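PDB 1T4W: transcription factor cep-1 from Caenorhabditis elegans, which activates transcription by binding the same DNA consensus sequence as p53, promoting germline apoptosis after DNA damage and ensuring proper meiotic chromosome segregation. Local coordinates for residues Q11-S16 with L38-V43; L122-Y125 with Q130-F133. One frame throughout, in Å; residues are numbered along the deposited sequence.

Interaction 1 of 2, residues Q11-S16 with L38-V43; sequences QKVAKS and LVPIQV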
loop_
_atom_site.group_PDB
_atom_site.type_symbol
_atom_site.label_atom_id
_atom_site.label_comp_id
_atom_site.label_asym_id
_atom_site.label_seq_id
_atom_site.Cartn_x
_atom_site.Cartn_y
_atom_site.Cartn_z
ATOM N N GLN A 11 12.705 -2.826 11.161
ATOM C CA GLN A 11 14.068 -2.463 11.505
ATOM C C GLN A 11 14.351 -1.039 11.055
ATOM O O GLN A 11 14.682 -0.175 11.861
ATOM C CB GLN A 11 15.075 -3.408 10.832
ATOM C CG GLN A 11 14.989 -4.872 11.253
ATOM C CD GLN A 11 13.861 -5.634 10.572
ATOM O OE1 GLN A 11 12.677 -5.423 10.861
ATOM N NE2 GLN A 11 14.226 -6.530 9.657
ATOM N N LYS A 12 14.201 -0.789 9.764
ATOM C CA LYS A 12 14.480 0.533 9.224
ATOM C C LYS A 12 13.472 1.609 9.604
ATOM O O LYS A 12 13.845 2.734 9.921
ATOM C CB LYS A 12 14.596 0.451 7.709
ATOM C CG LYS A 12 15.551 -0.626 7.238
ATOM C CD LYS A 12 16.140 -0.267 5.885
ATOM C CE LYS A 12 15.063 -0.037 4.841
ATOM N NZ LYS A 12 15.640 0.549 3.600
ATOM N N VAL A 13 12.193 1.273 9.585
ATOM C CA VAL A 13 11.172 2.257 9.911
ATOM C C VAL A 13 11.208 2.735 11.368
ATOM O O VAL A 13 10.980 3.911 11.644
ATOM C CB VAL A 13 9.770 1.704 9.562
ATOM C CG1 VAL A 13 8.668 2.659 10.045
ATOM C CG2 VAL A 13 9.679 1.512 8.047
ATOM N N ALA A 14 11.519 1.818 12.277
ATOM C CA ALA A 14 11.586 2.067 13.718
ATOM C C ALA A 14 11.832 3.497 14.226
ATOM O O ALA A 14 11.011 4.033 14.971
ATOM C CB ALA A 14 12.609 1.116 14.346
ATOM N N LYS A 15 12.946 4.116 13.845
ATOM C CA LYS A 15 13.245 5.474 14.316
ATOM C C LYS A 15 13.457 6.497 13.213
ATOM O O LYS A 15 14.037 7.555 13.450
ATOM C CB LYS A 15 14.480 5.454 15.219
ATOM C CG LYS A 15 14.349 4.506 16.406
ATOM C CD LYS A 15 15.448 4.730 17.422
ATOM C CE LYS A 15 15.245 3.864 18.657
ATOM N NZ LYS A 15 16.246 4.187 19.716
ATOM N N SER A 16 12.976 6.192 12.011
ATOM C CA SER A 16 13.140 7.090 10.880
ATOM C C SER A 16 12.368 8.401 11.048
ATOM O O SER A 16 11.273 8.420 11.607
ATOM C CB SER A 16 12.661 6.404 9.594
ATOM O OG SER A 16 12.444 7.364 8.581
ATOM N N LEU A 38 11.564 6.317 0.169
ATOM C CA LEU A 38 11.433 4.874 -0.036
ATOM C C LEU A 38 10.929 4.182 1.210
ATOM O O LEU A 38 11.601 4.176 2.240
ATOM C CB LEU A 38 12.779 4.269 -0.450
ATOM C CG LEU A 38 13.288 4.809 -1.794
ATOM C CD1 LEU A 38 14.745 4.406 -2.002
ATOM C CD2 LEU A 38 12.406 4.292 -2.913
ATOM N N VAL A 39 9.726 3.628 1.130
ATOM C CA VAL A 39 9.162 2.920 2.268
ATOM C C VAL A 39 9.373 1.425 1.997
ATOM O O VAL A 39 8.882 0.887 1.011
ATOM C CB VAL A 39 7.654 3.183 2.436
ATOM C CG1 VAL A 39 7.147 2.456 3.668
ATOM C CG2 VAL A 39 7.376 4.678 2.536
ATOM N N PRO A 40 10.114 0.744 2.880
ATOM C CA PRO A 40 10.408 -0.691 2.757
ATOM C C PRO A 40 9.222 -1.569 3.170
ATOM O O PRO A 40 8.849 -1.628 4.337
ATOM C CB PRO A 40 11.628 -0.874 3.667
ATOM C CG PRO A 40 11.366 0.130 4.775
ATOM C CD PRO A 40 10.809 1.350 4.041
ATOM N N ILE A 41 8.627 -2.233 2.190
ATOM C CA ILE A 41 7.472 -3.099 2.426
ATOM C C ILE A 41 7.856 -4.580 2.331
ATOM O O ILE A 41 8.729 -4.975 1.540
ATOM C CB ILE A 41 6.349 -2.879 1.363
ATOM C CG1 ILE A 41 5.880 -1.415 1.350
ATOM C CG2 ILE A 41 5.171 -3.876 1.612
ATOM C CD1 ILE A 41 5.203 -0.942 2.659
ATOM N N GLN A 42 7.213 -5.390 3.154
ATOM C CA GLN A 42 7.424 -6.832 3.085
ATOM C C GLN A 42 6.048 -7.476 3.063
ATOM O O GLN A 42 5.263 -7.268 3.983
ATOM C CB GLN A 42 8.173 -7.350 4.309
ATOM C CG GLN A 42 9.566 -6.771 4.464
ATOM C CD GLN A 42 10.437 -7.635 5.350
ATOM O OE1 GLN A 42 10.043 -8.001 6.461
ATOM N NE2 GLN A 42 11.627 -7.974 4.860
ATOM N N VAL A 43 5.743 -8.222 2.008
ATOM C CA VAL A 43 4.456 -8.919 1.931
ATOM C C VAL A 43 4.745 -10.411 2.174
ATOM O O VAL A 43 5.597 -10.991 1.514
ATOM C CB VAL A 43 3.783 -8.739 0.543
ATOM C CG1 VAL A 43 2.458 -9.551 0.486
ATOM C CG2 VAL A 43 3.502 -7.233 0.285
#

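Interaction 2 of 2, residues L122-Y125 with Q130-F133; sequences LIMY and QANF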
loop_
_atom_site.group_PDB
_atom_site.type_symbol
_atom_site.label_atom_id
_atom_site.label_comp_id
_atom_site.label_asym_id
_atom_site.label_seq_id
_atom_site.Cartn_x
_atom_site.Cartn_y
_atom_site.Cartn_z
ATOM N N LEU A 122 3.533 -7.949 -9.527
ATOM C CA LEU A 122 4.798 -8.630 -9.341
ATOM C C LEU A 122 4.664 -10.029 -9.910
ATOM O O LEU A 122 3.714 -10.740 -9.576
ATOM C CB LEU A 122 5.140 -8.754 -7.854
ATOM C CG LEU A 122 5.216 -7.482 -7.024
ATOM C CD1 LEU A 122 5.800 -7.828 -5.645
ATOM C CD2 LEU A 122 6.067 -6.463 -7.720
ATOM N N ILE A 123 5.602 -10.424 -10.764
ATOM C CA ILE A 123 5.572 -11.769 -11.333
ATOM C C ILE A 123 6.478 -12.614 -10.477
ATOM O O ILE A 123 7.672 -12.338 -10.354
ATOM C CB ILE A 123 6.080 -11.812 -12.793
ATOM C CG1 ILE A 123 5.066 -11.146 -13.725
ATOM C CG2 ILE A 123 6.275 -13.248 -13.226
ATOM C CD1 ILE A 123 4.995 -9.629 -13.609
ATOM N N MET A 124 5.909 -13.642 -9.868
ATOM C CA MET A 124 6.700 -14.493 -9.012
ATOM C C MET A 124 6.879 -15.903 -9.526
ATOM O O MET A 124 6.710 -16.161 -10.713
ATOM C CB MET A 124 6.092 -14.471 -7.633
ATOM C CG MET A 124 6.046 -13.008 -7.177
ATOM S SD MET A 124 5.529 -12.797 -5.515
ATOM C CE MET A 124 3.875 -13.487 -5.635
ATOM N N TYR A 125 7.224 -16.820 -8.638
ATOM C CA TYR A 125 7.459 -18.188 -9.064
ATOM C C TYR A 125 6.867 -19.128 -8.039
ATOM O O TYR A 125 6.678 -18.751 -6.875
ATOM C CB TYR A 125 8.964 -18.413 -9.184
ATOM C CG TYR A 125 9.684 -17.951 -7.942
ATOM C CD1 TYR A 125 9.776 -18.773 -6.815
ATOM C CD2 TYR A 125 10.218 -16.666 -7.864
ATOM C CE1 TYR A 125 10.381 -18.322 -5.639
ATOM C CE2 TYR A 125 10.824 -16.203 -6.693
ATOM C CZ TYR A 125 10.901 -17.034 -5.589
ATOM O OH TYR A 125 11.493 -16.573 -4.438
ATOM N N GLN A 130 7.100 -14.658 -0.070
ATOM C CA GLN A 130 7.336 -13.303 0.416
ATOM C C GLN A 130 7.674 -12.395 -0.736
ATOM O O GLN A 130 8.156 -12.834 -1.775
ATOM C CB GLN A 130 8.494 -13.277 1.434
ATOM C CG GLN A 130 8.690 -11.922 2.151
ATOM C CD GLN A 130 9.606 -12.027 3.371
ATOM O OE1 GLN A 130 9.551 -13.010 4.093
ATOM N NE2 GLN A 130 10.431 -11.008 3.611
ATOM N N ALA A 131 7.381 -11.115 -0.579
ATOM C CA ALA A 131 7.747 -10.183 -1.619
ATOM C C ALA A 131 8.244 -8.951 -0.901
ATOM O O ALA A 131 7.555 -8.412 -0.031
ATOM C CB ALA A 131 6.550 -9.835 -2.497
ATOM N N ASN A 132 9.439 -8.517 -1.273
ATOM C CA ASN A 132 10.056 -7.326 -0.713
ATOM C C ASN A 132 10.222 -6.268 -1.787
ATOM O O ASN A 132 10.520 -6.576 -2.951
ATOM C CB ASN A 132 11.429 -7.662 -0.133
ATOM C CG ASN A 132 11.344 -8.669 0.987
ATOM O OD1 ASN A 132 10.460 -8.590 1.833
ATOM N ND2 ASN A 132 12.271 -9.618 1.008
ATOM N N PHE A 133 10.009 -5.018 -1.404
ATOM C CA PHE A 133 10.182 -3.899 -2.327
ATOM C C PHE A 133 9.947 -2.598 -1.583
ATOM O O PHE A 133 9.374 -2.582 -0.486
ATOM C CB PHE A 133 9.190 -3.996 -3.507
ATOM C CG PHE A 133 7.736 -4.068 -3.083
ATOM C CD1 PHE A 133 6.992 -2.902 -2.862
ATOM C CD2 PHE A 133 7.129 -5.296 -2.856
ATOM C CE1 PHE A 133 5.655 -2.961 -2.413
ATOM C CE2 PHE A 133 5.788 -5.372 -2.404
ATOM C CZ PHE A 133 5.052 -4.192 -2.182
HETATM O O HOH W 1 10.368 -14.383 -2.568
#

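Interaction 1 of 2, residues Q11-S16 with L38-V43
Lys12 and Val13, neighbours at the end of the short helix 10-13, both rest on the ring of Pro40, which projects from strand 39-46 toward them. Lys12 makes its contact far out along the side chain. CE lies 3.7 Å from Pro40 CG and is about as close to CB, so the methylene next to the ammonium group lies against the CB-CG side of the ring. A bend at chi3 (-57°) in an otherwise extended chain turns CE in that direction. Lysine suits this solvent-facing position because its carbon chain can lie against an apolar ring while NZ extends beyond it.

Val13 packs from the buried side. Its CG2 comes within 3.9 Å of Pro40 CG and 4.2 Å of Pro40 CD, so CG is the ring carbon that both helical residues approach. With CG1 opposite the backbone N (chi1 174°), it is CG2 that faces the proline; the branched side chain also packs against Val8, Met19 and Phe21. Beyond Val13 the chain leaves the helix at Ala14 and turns back on itself, and Ser16 N donates a 3.1 Å backbone hydrogen bond to Val13 O. Ser16 OG then accepts from the backbone N of Asp18, leading the chain into strand 19-23.

Proline suits its place in the strand. It has no N-H to offer, yet its backbone still pairs with Leu9, and its compact ring gives the helix a rigid apolar surface. No hydrogen bond joins 11-16 to 38-43, and their closest CA atoms, those of Lys12 and Pro40, are 7.7 Å apart. The contact therefore depends on shape and on the exclusion of water, with apolar packing inside and an aliphatic lysine chain at the margin.

Interaction 2 of 2, residues L122-Y125 with Q130-F133
Apolar packing joins Leu122 and Met124 to Ala131 and Phe133. Leu122 does most of it with one methyl group: CD1 lies 3.8 Å from Ala131 CB and 4.0 Å from Phe133 CD2, and so touches two residues that point to the same side of their strand. The Phe133 ring meets this methyl obliquely. With CG set between the backbone N and the carbonyl carbon (chi1 56°), the ring presents CD2 and CE2 to the methyl. A looser contact runs from Met124 SD to Ala131 CB at 4.4 Å. The small alanine lets both longer side chains come in over its methyl, while the unbranched methionine can reach across from the loop just beyond strand 119-123.

The two segments belong to different sheets of the p53-like beta-sandwich: Leu122 pairs through its backbone with Leu58 in the larger sheet, and Ala131 with Val43 in the smaller. Their closest CA atoms, those of Leu122 and Ala131, are 8.4 Å apart, a separation filled by side chains. Leu58 and Ile60 of strand 57-65 extend this sandwich interior around Leu122, and Ile60 also touches Phe133.

The side chains of Gln130 and Asn132 lie on the other face of strand 130-137, joined by a bond internal to 130-133. Gln130 NE2 donates to Asn132 OD1 at 3.0 Å in a nearly straight bond (177°). The donor lies in the carbonyl plane of Asn132, on a lone pair, and OD1 lies in the amide plane of Gln130. Two amides suit alternate positions on this partly exposed face, where each can hold the other's orientation. The polar link between the segments runs through a water, which donates to Gln130 O at 2.8 Å and lies 3.1 Å from Tyr125 OH; His108 NE2 is also hydrogen-bonded to Gln130 O.

In the fold
Interaction 1 closes before interaction 2 opens along the chain, and their centres lie about 17 Å apart. They meet in the four-stranded antiparallel sheet, where strands 39-46 and 130-137 are neighbours: Val43 N lies 2.7 Å from Ala131 O and Ile41 N 2.8 Å from Phe133 O, both probable hydrogen bonds. From strand 39-46 interaction 1 reaches helix 10-13, whereas from strand 130-137 interaction 2 crosses the sandwich to strand 119-123 of the seven-stranded sheet. Both are structural packing within the DNA-binding domain, away from the zinc ligands Cys85, His88, Cys139 and Cys143: interaction 1 packs a short helix on the beta scaffold and interaction 2 ties its two sheets together.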